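PDB 4ND2: lactate dehydrogenase, adjacent gene encodes predicted malate dehydrogenase from Cryptosporidium parvum, which probably catalyses the reversible NAD-dependent interconversion of (S)-lactate and pyruvate. Local coordinates for residues 76-81 and 99-104; 92-97 and 311-316; 257-262 and 272-277. All blocks are in the same frame, centred on the assembly; numbering follows the deposited sequence.

Contact 1 (76-81 and 99-104); sequences VIITAS and RILDSV. With A3D (3-acetylpyridine adenine dinucleotide), chain C.
Ile-100 meets Ala-80 and Ser-81 where helix 94-111 packs against strand 75-78 and the loop that leaves it, parts of a beta-alpha-beta unit in the Rossmann-type NAD-binding domain. The two branches of Ile-100 divide the work. CG2, anti to the backbone N, touches Ala-80 CB at 3.6 Å, while CD1 comes within 3.6 Å of the carbonyl carbon of Ser-81. CG2 also lies 3.7 Å from N6A of the cofactor analogue, and Ala-80 CB approaches N3A at 3.5 Å, so helix and loop both line the adenine. One residue on, the CB of Leu-101 leaves the helix to one side of the strand, but CD1 turns in to Ile-78 CG2 at 4.1 Å, the two side chains crossing obliquely. Val-104, a helical turn after Ile-100, reaches Ile-78 tip to tip, CG1 against CD1 at 3.8 Å; Phe-131 of helix 124-135 touches both residues. Helix and strand thus meet through carbon, and the polar work falls to the loop. There the NAD-binding residue Ser-81 gives a weak hydrogen bond from its N to O4B of the adenosine ribose, and its OG sits 3.0 Å from O3D of the other ribose.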
loop_
_atom_site.group_PDB
_atom_site.type_symbol
_atom_site.label_atom_id
_atom_site.label_comp_id
_atom_site.label_asym_id
_atom_site.label_seq_id
_atom_site.Cartn_x
_atom_site.Cartn_y
_atom_site.Cartn_z
ATOM N N VAL A 76 8.570 -12.935 17.810
ATOM C CA VAL A 76 9.794 -13.664 17.513
ATOM C C VAL A 76 9.471 -14.714 16.460
ATOM O O VAL A 76 8.594 -15.551 16.670
ATOM C CB VAL A 76 10.373 -14.352 18.765
ATOM C CG1 VAL A 76 11.587 -15.200 18.400
ATOM C CG2 VAL A 76 10.744 -13.316 19.819
ATOM N N ILE A 77 10.165 -14.654 15.325
ATOM C CA ILE A 77 9.984 -15.629 14.256
ATOM C C ILE A 77 11.243 -16.491 14.165
ATOM O O ILE A 77 12.340 -15.977 13.930
ATOM C CB ILE A 77 9.688 -14.951 12.902
ATOM C CG1 ILE A 77 8.514 -13.974 13.042
ATOM C CG2 ILE A 77 9.376 -15.998 11.843
ATOM C CD1 ILE A 77 8.255 -13.127 11.816
ATOM N N ILE A 78 11.079 -17.798 14.363
ATOM C CA ILE A 78 12.208 -18.730 14.432
ATOM C C ILE A 78 12.401 -19.459 13.106
ATOM O O ILE A 78 11.569 -20.277 12.708
ATOM C CB ILE A 78 12.022 -19.764 15.567
ATOM C CG1 ILE A 78 11.720 -19.053 16.888
ATOM C CG2 ILE A 78 13.266 -20.639 15.704
ATOM C CD1 ILE A 78 11.464 -19.982 18.057
ATOM N N THR A 79 13.507 -19.153 12.432
ATOM C CA THR A 79 13.859 -19.791 11.167
ATOM C C THR A 79 15.134 -20.634 11.275
ATOM O O THR A 79 15.510 -21.299 10.314
ATOM C CB THR A 79 14.072 -18.742 10.054
ATOM O OG1 THR A 79 15.374 -18.154 10.175
ATOM C CG2 THR A 79 13.017 -17.652 10.123
ATOM N N ALA A 80 15.783 -20.613 12.440
ATOM C CA ALA A 80 17.090 -21.248 12.616
ATOM C C ALA A 80 17.022 -22.744 12.341
ATOM O O ALA A 80 16.080 -23.419 12.757
ATOM C CB ALA A 80 17.618 -20.994 14.018
ATOM N N SER A 81 18.029 -23.253 11.639
ATOM C CA SER A 81 18.046 -24.643 11.208
ATOM C C SER A 81 19.452 -25.097 10.846
ATOM O O SER A 81 20.285 -24.290 10.427
ATOM C CB SER A 81 17.134 -24.813 9.990
ATOM O OG SER A 81 17.209 -26.123 9.454
ATOM N N ARG A 99 17.645 -29.374 19.036
ATOM C CA ARG A 99 18.756 -28.843 19.822
ATOM C C ARG A 99 18.936 -27.336 19.626
ATOM O O ARG A 99 19.200 -26.613 20.583
ATOM C CB ARG A 99 20.054 -29.584 19.479
ATOM C CG ARG A 99 20.072 -31.045 19.918
ATOM C CD ARG A 99 20.007 -31.179 21.432
ATOM N NE ARG A 99 21.028 -30.347 22.075
ATOM C CZ ARG A 99 20.923 -29.781 23.279
ATOM N NH1 ARG A 99 19.833 -29.932 24.027
ATOM N NH2 ARG A 99 21.930 -29.045 23.741
ATOM N N ILE A 100 18.784 -26.862 18.394
ATOM C CA ILE A 100 18.829 -25.423 18.129
ATOM C C ILE A 100 17.743 -24.705 18.924
ATOM O O ILE A 100 18.013 -23.696 19.578
ATOM C CB ILE A 100 18.683 -25.107 16.624
ATOM C CG1 ILE A 100 19.953 -25.522 15.879
ATOM C CG2 ILE A 100 18.415 -23.620 16.403
ATOM C CD1 ILE A 100 19.829 -25.484 14.372
ATOM N N LEU A 101 16.524 -25.237 18.880
ATOM C CA LEU A 101 15.389 -24.607 19.561
ATOM C C LEU A 101 15.528 -24.574 21.085
ATOM O O LEU A 101 14.980 -23.678 21.727
ATOM C CB LEU A 101 14.062 -25.258 19.145
ATOM C CG LEU A 101 13.361 -24.607 17.945
ATOM C CD1 LEU A 101 14.281 -24.421 16.746
ATOM C CD2 LEU A 101 12.141 -25.422 17.550
ATOM N N ASP A 102 16.266 -25.527 21.657
ATOM C CA ASP A 102 16.607 -25.479 23.086
ATOM C C ASP A 102 17.338 -24.179 23.404
ATOM O O ASP A 102 17.013 -23.497 24.374
ATOM C CB ASP A 102 17.501 -26.658 23.497
ATOM C CG ASP A 102 16.799 -27.996 23.402
ATOM O OD1 ASP A 102 17.501 -29.012 23.217
ATOM O OD2 ASP A 102 15.557 -28.045 23.513
ATOM N N SER A 103 18.327 -23.848 22.578
ATOM C CA SER A 103 19.107 -22.624 22.749
ATOM C C SER A 103 18.256 -21.375 22.501
ATOM O O SER A 103 18.314 -20.419 23.274
ATOM C CB SER A 103 20.322 -22.634 21.814
ATOM O OG SER A 103 21.127 -21.485 22.004
ATOM N N VAL A 104 17.454 -21.393 21.437
ATOM C CA VAL A 104 16.576 -20.259 21.126
ATOM C C VAL A 104 15.592 -20.005 22.271
ATOM O O VAL A 104 15.328 -18.856 22.626
ATOM C CB VAL A 104 15.794 -20.466 19.806
ATOM C CG1 VAL A 104 14.837 -19.306 19.555
ATOM C CG2 VAL A 104 16.749 -20.608 18.628
HETATM P PA A3D C . 18.898 -21.485 5.702
HETATM O O1A A3D C . 18.955 -20.572 4.508
HETATM O O2A A3D C . 19.890 -22.613 5.818
HETATM O O5B A3D C . 19.006 -20.591 7.027
HETATM C C5B A3D C . 19.164 -21.157 8.323
HETATM C C4B A3D C . 19.899 -20.137 9.178
HETATM O O4B A3D C . 19.864 -20.534 10.550
HETATM C C3B A3D C . 21.370 -19.997 8.788
HETATM O O3B A3D C . 21.675 -18.649 8.415
HETATM C C2B A3D C . 22.136 -20.418 10.029
HETATM O O2B A3D C . 23.338 -19.675 10.251
HETATM C C1B A3D C . 21.118 -20.182 11.129
HETATM N N9A A3D C . 21.393 -20.950 12.360
HETATM C C8A A3D C . 21.899 -22.194 12.471
HETATM N N7A A3D C . 22.004 -22.543 13.778
HETATM C C5A A3D C . 21.565 -21.510 14.514
HETATM C C6A A3D C . 21.402 -21.210 15.950
HETATM N N6A A3D C . 21.747 -22.119 16.896
HETATM N N1A A3D C . 20.895 -20.000 16.284
HETATM C C2A A3D C . 20.544 -19.079 15.363
HETATM N N3A A3D C . 20.668 -19.290 14.041
HETATM C C4A A3D C . 21.160 -20.462 13.571
HETATM O O3 A3D C . 17.433 -22.148 5.856
HETATM P PN A3D C . 16.052 -21.482 5.342
HETATM O O1N A3D C . 15.914 -21.745 3.869
HETATM O O2N A3D C . 15.940 -20.073 5.856
HETATM O O5D A3D C . 14.980 -22.376 6.137
HETATM C C5D A3D C . 14.921 -22.286 7.557
HETATM C C4D A3D C . 14.025 -23.365 8.153
HETATM O O4D A3D C . 12.668 -23.155 7.744
HETATM C C3D A3D C . 14.395 -24.780 7.714
HETATM O O3D A3D C . 14.340 -25.663 8.834
HETATM C C2D A3D C . 13.319 -25.160 6.723
HETATM O O2D A3D C . 13.054 -26.564 6.667
HETATM C C1D A3D C . 12.132 -24.396 7.282
HETATM N N1N A3D C . 11.055 -24.181 6.318
HETATM C C2N A3D C . 9.799 -24.450 6.706
HETATM C C3N A3D C . 8.732 -24.269 5.838
HETATM C C7N A3D C . 7.329 -24.567 6.272
HETATM O O7N A3D C . 6.441 -24.456 5.452
HETATM C C8N A3D C . 7.038 -24.975 7.684
HETATM C C4N A3D C . 8.977 -23.798 4.555
HETATM C C5N A3D C . 10.283 -23.523 4.176
HETATM C C6N A3D C . 11.313 -23.727 5.083
#

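Contact 2 (92-97 and 311-316); sequences ELLFGN and KVLDNA. With A3D (3-acetylpyridine adenine dinucleotide), chain C.
The carbonyl oxygen of Val-312 lies in the plane of the Phe-95 ring at its edge, 3.9 Å from CE2, and also takes a weak hydrogen bond from Asn-315 N at 3.3 Å. That N-H is shared with Lys-311 O as helix 293-314 comes to its end, and Asn-315 is the first residue to leave helical geometry. The turn carries the chain round so that Ala-316 CB comes obliquely to the CD2-CE2 side of the Phe-95 ring, 3.6 Å from CE2. At the far end of the ring, CZ touches Val-312 CG1 at 3.7 Å, the two side chains crossing at about a right angle. Deeper in, Leu-94 sends its CG anti to the backbone N (chi1 179°) and straddles two residues of the helix: CD2 meets Val-312 CG1 at 3.8 Å, and CD1 meets Leu-313 CD2 at 4.0 Å. Val-126 of helix 124-135 touches both leucines. The aromatic part of the contact lies at the surface, whereas Leu-94 is buried. On the cofactor side, Leu-93 CD1 lies 3.8 Å from O2D of the analogue, and Asn-97 is held by Asn-122 O and Ile-82 N. Here the C-terminal helix of the LDH/MDH fold packs on the start of a helix of the NAD-binding domain, a few residues after the pyruvate-binding Arg-90.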
loop_
_atom_site.group_PDB
_atom_site.type_symbol
_atom_site.label_atom_id
_atom_site.label_comp_id
_atom_site.label_asym_id
_atom_site.label_seq_id
_atom_site.Cartn_x
_atom_site.Cartn_y
_atom_site.Cartn_z
ATOM N N GLU A 92 13.782 -35.318 8.713
ATOM C CA GLU A 92 15.228 -35.563 8.697
ATOM C C GLU A 92 16.003 -34.542 9.539
ATOM O O GLU A 92 17.089 -34.840 10.032
ATOM C CB GLU A 92 15.757 -35.544 7.263
ATOM C CG GLU A 92 15.281 -36.712 6.411
ATOM C CD GLU A 92 15.500 -36.485 4.927
ATOM O OE1 GLU A 92 14.764 -37.095 4.122
ATOM O OE2 GLU A 92 16.402 -35.698 4.560
ATOM N N LEU A 93 15.437 -33.347 9.698
ATOM C CA LEU A 93 16.058 -32.275 10.477
ATOM C C LEU A 93 15.705 -32.326 11.967
ATOM O O LEU A 93 16.135 -31.458 12.729
ATOM C CB LEU A 93 15.631 -30.912 9.915
ATOM C CG LEU A 93 15.812 -30.685 8.411
ATOM C CD1 LEU A 93 15.219 -29.344 8.000
ATOM C CD2 LEU A 93 17.283 -30.768 8.028
ATOM N N LEU A 94 14.937 -33.338 12.378
ATOM C CA LEU A 94 14.368 -33.409 13.727
ATOM C C LEU A 94 15.386 -33.215 14.856
ATOM O O LEU A 94 15.237 -32.312 15.676
ATOM C CB LEU A 94 13.656 -34.753 13.923
ATOM C CG LEU A 94 13.022 -35.035 15.287
ATOM C CD1 LEU A 94 11.894 -34.056 15.568
ATOM C CD2 LEU A 94 12.519 -36.469 15.342
ATOM N N PHE A 95 16.406 -34.069 14.895
ATOM C CA PHE A 95 17.318 -34.112 16.041
ATOM C C PHE A 95 18.148 -32.837 16.165
ATOM O O PHE A 95 18.279 -32.283 17.255
ATOM C CB PHE A 95 18.237 -35.340 15.969
ATOM C CG PHE A 95 17.503 -36.658 15.996
ATOM C CD1 PHE A 95 17.742 -37.622 15.025
ATOM C CD2 PHE A 95 16.571 -36.935 16.991
ATOM C CE1 PHE A 95 17.069 -38.835 15.046
ATOM C CE2 PHE A 95 15.897 -38.147 17.016
ATOM C CZ PHE A 95 16.146 -39.097 16.043
ATOM N N GLY A 96 18.694 -32.374 15.047
ATOM C CA GLY A 96 19.514 -31.167 15.033
ATOM C C GLY A 96 18.740 -29.903 15.369
ATOM O O GLY A 96 19.202 -29.076 16.152
ATOM N N ASN A 97 17.556 -29.749 14.786
ATOM C CA ASN A 97 16.772 -28.530 15.000
ATOM C C ASN A 97 16.126 -28.458 16.377
ATOM O O ASN A 97 15.951 -27.367 16.919
ATOM C CB ASN A 97 15.735 -28.352 13.890
ATOM C CG ASN A 97 16.372 -27.985 12.562
ATOM O OD1 ASN A 97 17.566 -27.682 12.495
ATOM N ND2 ASN A 97 15.582 -28.006 11.501
ATOM N N LYS A 311 7.273 -38.922 19.236
ATOM C CA LYS A 311 7.798 -40.001 20.080
ATOM C C LYS A 311 9.248 -40.342 19.736
ATOM O O LYS A 311 10.032 -40.696 20.618
ATOM C CB LYS A 311 6.909 -41.244 19.981
ATOM C CG LYS A 311 5.587 -41.088 20.720
ATOM C CD LYS A 311 4.547 -42.093 20.254
ATOM C CE LYS A 311 3.205 -41.841 20.922
ATOM N NZ LYS A 311 2.112 -42.632 20.295
ATOM N N VAL A 312 9.597 -40.229 18.455
ATOM C CA VAL A 312 10.985 -40.374 18.014
ATOM C C VAL A 312 11.865 -39.320 18.699
ATOM O O VAL A 312 12.980 -39.623 19.131
ATOM C CB VAL A 312 11.113 -40.253 16.476
ATOM C CG1 VAL A 312 12.574 -40.156 16.047
ATOM C CG2 VAL A 312 10.439 -41.433 15.786
ATOM N N LEU A 313 11.355 -38.094 18.803
ATOM C CA LEU A 313 12.078 -37.004 19.459
ATOM C C LEU A 313 12.242 -37.253 20.956
ATOM O O LEU A 313 13.314 -37.011 21.513
ATOM C CB LEU A 313 11.367 -35.666 19.230
ATOM C CG LEU A 313 12.042 -34.414 19.801
ATOM C CD1 LEU A 313 13.496 -34.315 19.360
ATOM C CD2 LEU A 313 11.271 -33.169 19.392
ATOM N N ASP A 314 11.179 -37.736 21.599
ATOM C CA ASP A 314 11.221 -38.081 23.023
ATOM C C ASP A 314 12.287 -39.138 23.331
ATOM O O ASP A 314 12.831 -39.162 24.434
ATOM C CB ASP A 314 9.852 -38.579 23.503
ATOM C CG ASP A 314 8.800 -37.479 23.542
ATOM O OD1 ASP A 314 9.163 -36.288 23.633
ATOM O OD2 ASP A 314 7.599 -37.814 23.491
ATOM N N ASN A 315 12.574 -40.002 22.357
ATOM C CA ASN A 315 13.614 -41.023 22.486
ATOM C C ASN A 315 14.830 -40.711 21.611
ATOM O O ASN A 315 15.407 -41.606 20.990
ATOM C CB ASN A 315 13.046 -42.396 22.117
ATOM C CG ASN A 315 11.795 -42.738 22.901
ATOM O OD1 ASN A 315 11.696 -42.446 24.093
ATOM N ND2 ASN A 315 10.830 -43.362 22.236
ATOM N N ALA A 316 15.217 -39.438 21.567
ATOM C CA ALA A 316 16.378 -39.007 20.791
ATOM C C ALA A 316 17.665 -39.355 21.543
ATOM O O ALA A 316 17.657 -39.430 22.773
ATOM C CB ALA A 316 16.307 -37.510 20.523
HETATM P PA A3D C . 18.898 -21.485 5.702
HETATM O O1A A3D C . 18.955 -20.572 4.508
HETATM O O2A A3D C . 19.890 -22.613 5.818
HETATM O O5B A3D C . 19.006 -20.591 7.027
HETATM C C5B A3D C . 19.164 -21.157 8.323
HETATM C C4B A3D C . 19.899 -20.137 9.178
HETATM O O4B A3D C . 19.864 -20.534 10.550
HETATM C C3B A3D C . 21.370 -19.997 8.788
HETATM O O3B A3D C . 21.675 -18.649 8.415
HETATM C C2B A3D C . 22.136 -20.418 10.029
HETATM O O2B A3D C . 23.338 -19.675 10.251
HETATM C C1B A3D C . 21.118 -20.182 11.129
HETATM N N9A A3D C . 21.393 -20.950 12.360
HETATM C C8A A3D C . 21.899 -22.194 12.471
HETATM N N7A A3D C . 22.004 -22.543 13.778
HETATM C C5A A3D C . 21.565 -21.510 14.514
HETATM C C6A A3D C . 21.402 -21.210 15.950
HETATM N N6A A3D C . 21.747 -22.119 16.896
HETATM N N1A A3D C . 20.895 -20.000 16.284
HETATM C C2A A3D C . 20.544 -19.079 15.363
HETATM N N3A A3D C . 20.668 -19.290 14.041
HETATM C C4A A3D C . 21.160 -20.462 13.571
HETATM O O3 A3D C . 17.433 -22.148 5.856
HETATM P PN A3D C . 16.052 -21.482 5.342
HETATM O O1N A3D C . 15.914 -21.745 3.869
HETATM O O2N A3D C . 15.940 -20.073 5.856
HETATM O O5D A3D C . 14.980 -22.376 6.137
HETATM C C5D A3D C . 14.921 -22.286 7.557
HETATM C C4D A3D C . 14.025 -23.365 8.153
HETATM O O4D A3D C . 12.668 -23.155 7.744
HETATM C C3D A3D C . 14.395 -24.780 7.714
HETATM O O3D A3D C . 14.340 -25.663 8.834
HETATM C C2D A3D C . 13.319 -25.160 6.723
HETATM O O2D A3D C . 13.054 -26.564 6.667
HETATM C C1D A3D C . 12.132 -24.396 7.282
HETATM N N1N A3D C . 11.055 -24.181 6.318
HETATM C C2N A3D C . 9.799 -24.450 6.706
HETATM C C3N A3D C . 8.732 -24.269 5.838
HETATM C C7N A3D C . 7.329 -24.567 6.272
HETATM O O7N A3D C . 6.441 -24.456 5.452
HETATM C C8N A3D C . 7.038 -24.975 7.684
HETATM C C4N A3D C . 8.977 -23.798 4.555
HETATM C C5N A3D C . 10.283 -23.523 4.176
HETATM C C6N A3D C . 11.313 -23.727 5.083
#

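Contact 3 (257-262 and 272-277); sequences CSAFCS and MGVPTI
Cys-257 and Thr-276 both place their gamma heteroatom between the backbone N and the carbonyl carbon (chi1 70° in each), and this brings SG to 3.6 Å from OG1 across a beta hairpin of the C-terminal domain. The pair packs without bonding: Thr-276 OG1 has its hydrogen-bond partner in Val-255 O, two residues before Cys-257 on the same strand. The strands pair antiparallel at 257-259 and 272-274, yet the axes of the two short segments stand at 94°, consistent with strong twisting or coiling. Two hydrogen-bonded pairs hold them. Cys-257 and Val-274 exchange bonds, Val-274 N to Cys-257 O at 3.0 Å being nearly straight (168°); Ala-259 and Met-272 do the same, with Ala-259 N standing above the plane of the Met-272 carbonyl. Between them Ser-258 faces Gly-273 in a non-hydrogen-bonded pair, CA to CA only 4.2 Å, a closeness that suits a residue lacking a side chain. Ser-258 OG is hydrogen-bonded to Asp-125 OD1. Cys-257, Ala-259, Met-272 and Val-274 share one face; beyond the paired residues, Cys-261 SG lies 4.2 Å from Met-272 CE, and Thr-276 CG2 touches Ala-259 CB at 3.7 Å.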
loop_
_atom_site.group_PDB
_atom_site.type_symbol
_atom_site.label_atom_id
_atom_site.label_comp_id
_atom_site.label_asym_id
_atom_site.label_seq_id
_atom_site.Cartn_x
_atom_site.Cartn_y
_atom_site.Cartn_z
ATOM N N CYS A 257 -2.802 -22.387 11.099
ATOM C CA CYS A 257 -1.443 -22.511 11.619
ATOM C C CYS A 257 -1.361 -23.655 12.627
ATOM O O CYS A 257 -2.391 -24.189 13.061
ATOM C CB CYS A 257 -0.983 -21.191 12.252
ATOM S SG CYS A 257 -1.791 -20.740 13.803
ATOM N N SER A 258 -0.138 -24.041 12.979
ATOM C CA SER A 258 0.068 -25.098 13.959
ATOM C C SER A 258 -0.136 -24.503 15.347
ATOM O O SER A 258 0.691 -23.721 15.822
ATOM C CB SER A 258 1.460 -25.716 13.817
ATOM O OG SER A 258 1.589 -26.866 14.639
ATOM N N ALA A 259 -1.259 -24.854 15.973
ATOM C CA ALA A 259 -1.634 -24.310 17.276
ATOM C C ALA A 259 -2.047 -25.425 18.229
ATOM O O ALA A 259 -2.367 -26.534 17.800
ATOM C CB ALA A 259 -2.768 -23.312 17.120
ATOM N N PHE A 260 -2.043 -25.116 19.522
ATOM C CA PHE A 260 -2.381 -26.095 20.553
ATOM C C PHE A 260 -3.895 -26.313 20.602
ATOM O O PHE A 260 -4.641 -25.460 21.085
ATOM C CB PHE A 260 -1.848 -25.646 21.916
ATOM C CG PHE A 260 -1.877 -26.725 22.964
ATOM C CD1 PHE A 260 -2.736 -26.637 24.053
ATOM C CD2 PHE A 260 -1.046 -27.835 22.861
ATOM C CE1 PHE A 260 -2.762 -27.632 25.020
ATOM C CE2 PHE A 260 -1.068 -28.833 23.823
ATOM C CZ PHE A 260 -1.928 -28.731 24.904
ATOM N N CYS A 261 -4.326 -27.465 20.091
ATOM C CA CYS A 261 -5.742 -27.793 19.939
ATOM C C CYS A 261 -6.193 -28.750 21.046
ATOM O O CYS A 261 -5.695 -29.877 21.135
ATOM C CB CYS A 261 -5.960 -28.426 18.567
ATOM S SG CYS A 261 -7.689 -28.686 18.127
ATOM N N SER A 262 -7.138 -28.303 21.876
ATOM C CA SER A 262 -7.529 -29.039 23.089
ATOM C C SER A 262 -8.987 -29.509 23.141
ATOM O O SER A 262 -9.271 -30.547 23.737
ATOM C CB SER A 262 -7.237 -28.192 24.330
ATOM O OG SER A 262 -5.842 -28.084 24.546
ATOM N N MET A 272 -1.145 -28.943 16.090
ATOM C CA MET A 272 -1.360 -29.335 14.698
ATOM C C MET A 272 -2.037 -28.214 13.911
ATOM O O MET A 272 -2.565 -27.266 14.491
ATOM C CB MET A 272 -2.200 -30.612 14.620
ATOM C CG MET A 272 -3.651 -30.448 15.048
ATOM S SD MET A 272 -4.616 -31.946 14.775
ATOM C CE MET A 272 -6.252 -31.374 15.218
ATOM N N GLY A 273 -2.023 -28.341 12.588
ATOM C CA GLY A 273 -2.639 -27.355 11.710
ATOM C C GLY A 273 -4.147 -27.277 11.876
ATOM O O GLY A 273 -4.852 -28.259 11.646
ATOM N N VAL A 274 -4.632 -26.105 12.283
ATOM C CA VAL A 274 -6.065 -25.841 12.421
ATOM C C VAL A 274 -6.358 -24.383 12.073
ATOM O O VAL A 274 -5.455 -23.547 12.136
ATOM C CB VAL A 274 -6.564 -26.100 13.860
ATOM C CG1 VAL A 274 -6.556 -27.589 14.174
ATOM C CG2 VAL A 274 -5.732 -25.329 14.881
ATOM N N PRO A 275 -7.621 -24.068 11.717
ATOM C CA PRO A 275 -7.991 -22.661 11.530
ATOM C C PRO A 275 -8.120 -21.928 12.866
ATOM O O PRO A 275 -8.994 -22.258 13.670
ATOM C CB PRO A 275 -9.347 -22.729 10.803
ATOM C CG PRO A 275 -9.602 -24.172 10.507
ATOM C CD PRO A 275 -8.754 -24.969 11.446
ATOM N N THR A 276 -7.240 -20.959 13.102
ATOM C CA THR A 276 -7.248 -20.185 14.339
ATOM C C THR A 276 -7.749 -18.772 14.082
ATOM O O THR A 276 -7.821 -18.331 12.938
ATOM C CB THR A 276 -5.833 -20.059 14.941
ATOM O OG1 THR A 276 -5.036 -19.202 14.113
ATOM C CG2 THR A 276 -5.163 -21.420 15.061
ATOM N N ILE A 277 -8.091 -18.077 15.162
ATOM C CA ILE A 277 -8.268 -16.633 15.143
ATOM C C ILE A 277 -7.059 -16.037 15.861
ATOM O O ILE A 277 -6.803 -16.377 17.016
ATOM C CB ILE A 277 -9.554 -16.196 15.876
ATOM C CG1 ILE A 277 -10.787 -16.885 15.277
ATOM C CG2 ILE A 277 -9.708 -14.680 15.835
ATOM C CD1 ILE A 277 -10.992 -16.625 13.799
#

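Contacts 1 and 3 are buried, whereas contact 2 lies largely at the surface. Contacts 1 and 2 use successive parts of helix 94-111: one side packs on the strand beside the cofactor, the beginning receives the C-terminal helix. They touch each other, Ser-81 OG lying 3.2 Å from Asn-97 ND2, probably as a hydrogen bond, and both border the dinucleotide. Contact 3 lies wholly in the C-terminal domain, whereas contact 2 joins the two domains; contact 3 has its centre about 20 Å from that of contact 1 and touches neither. The chemistry follows the place: backbone hydrogen bonds join the hairpin strands of contact 3, while apolar side chains carry the strand-helix and helix-helix packing of contacts 1 and 2.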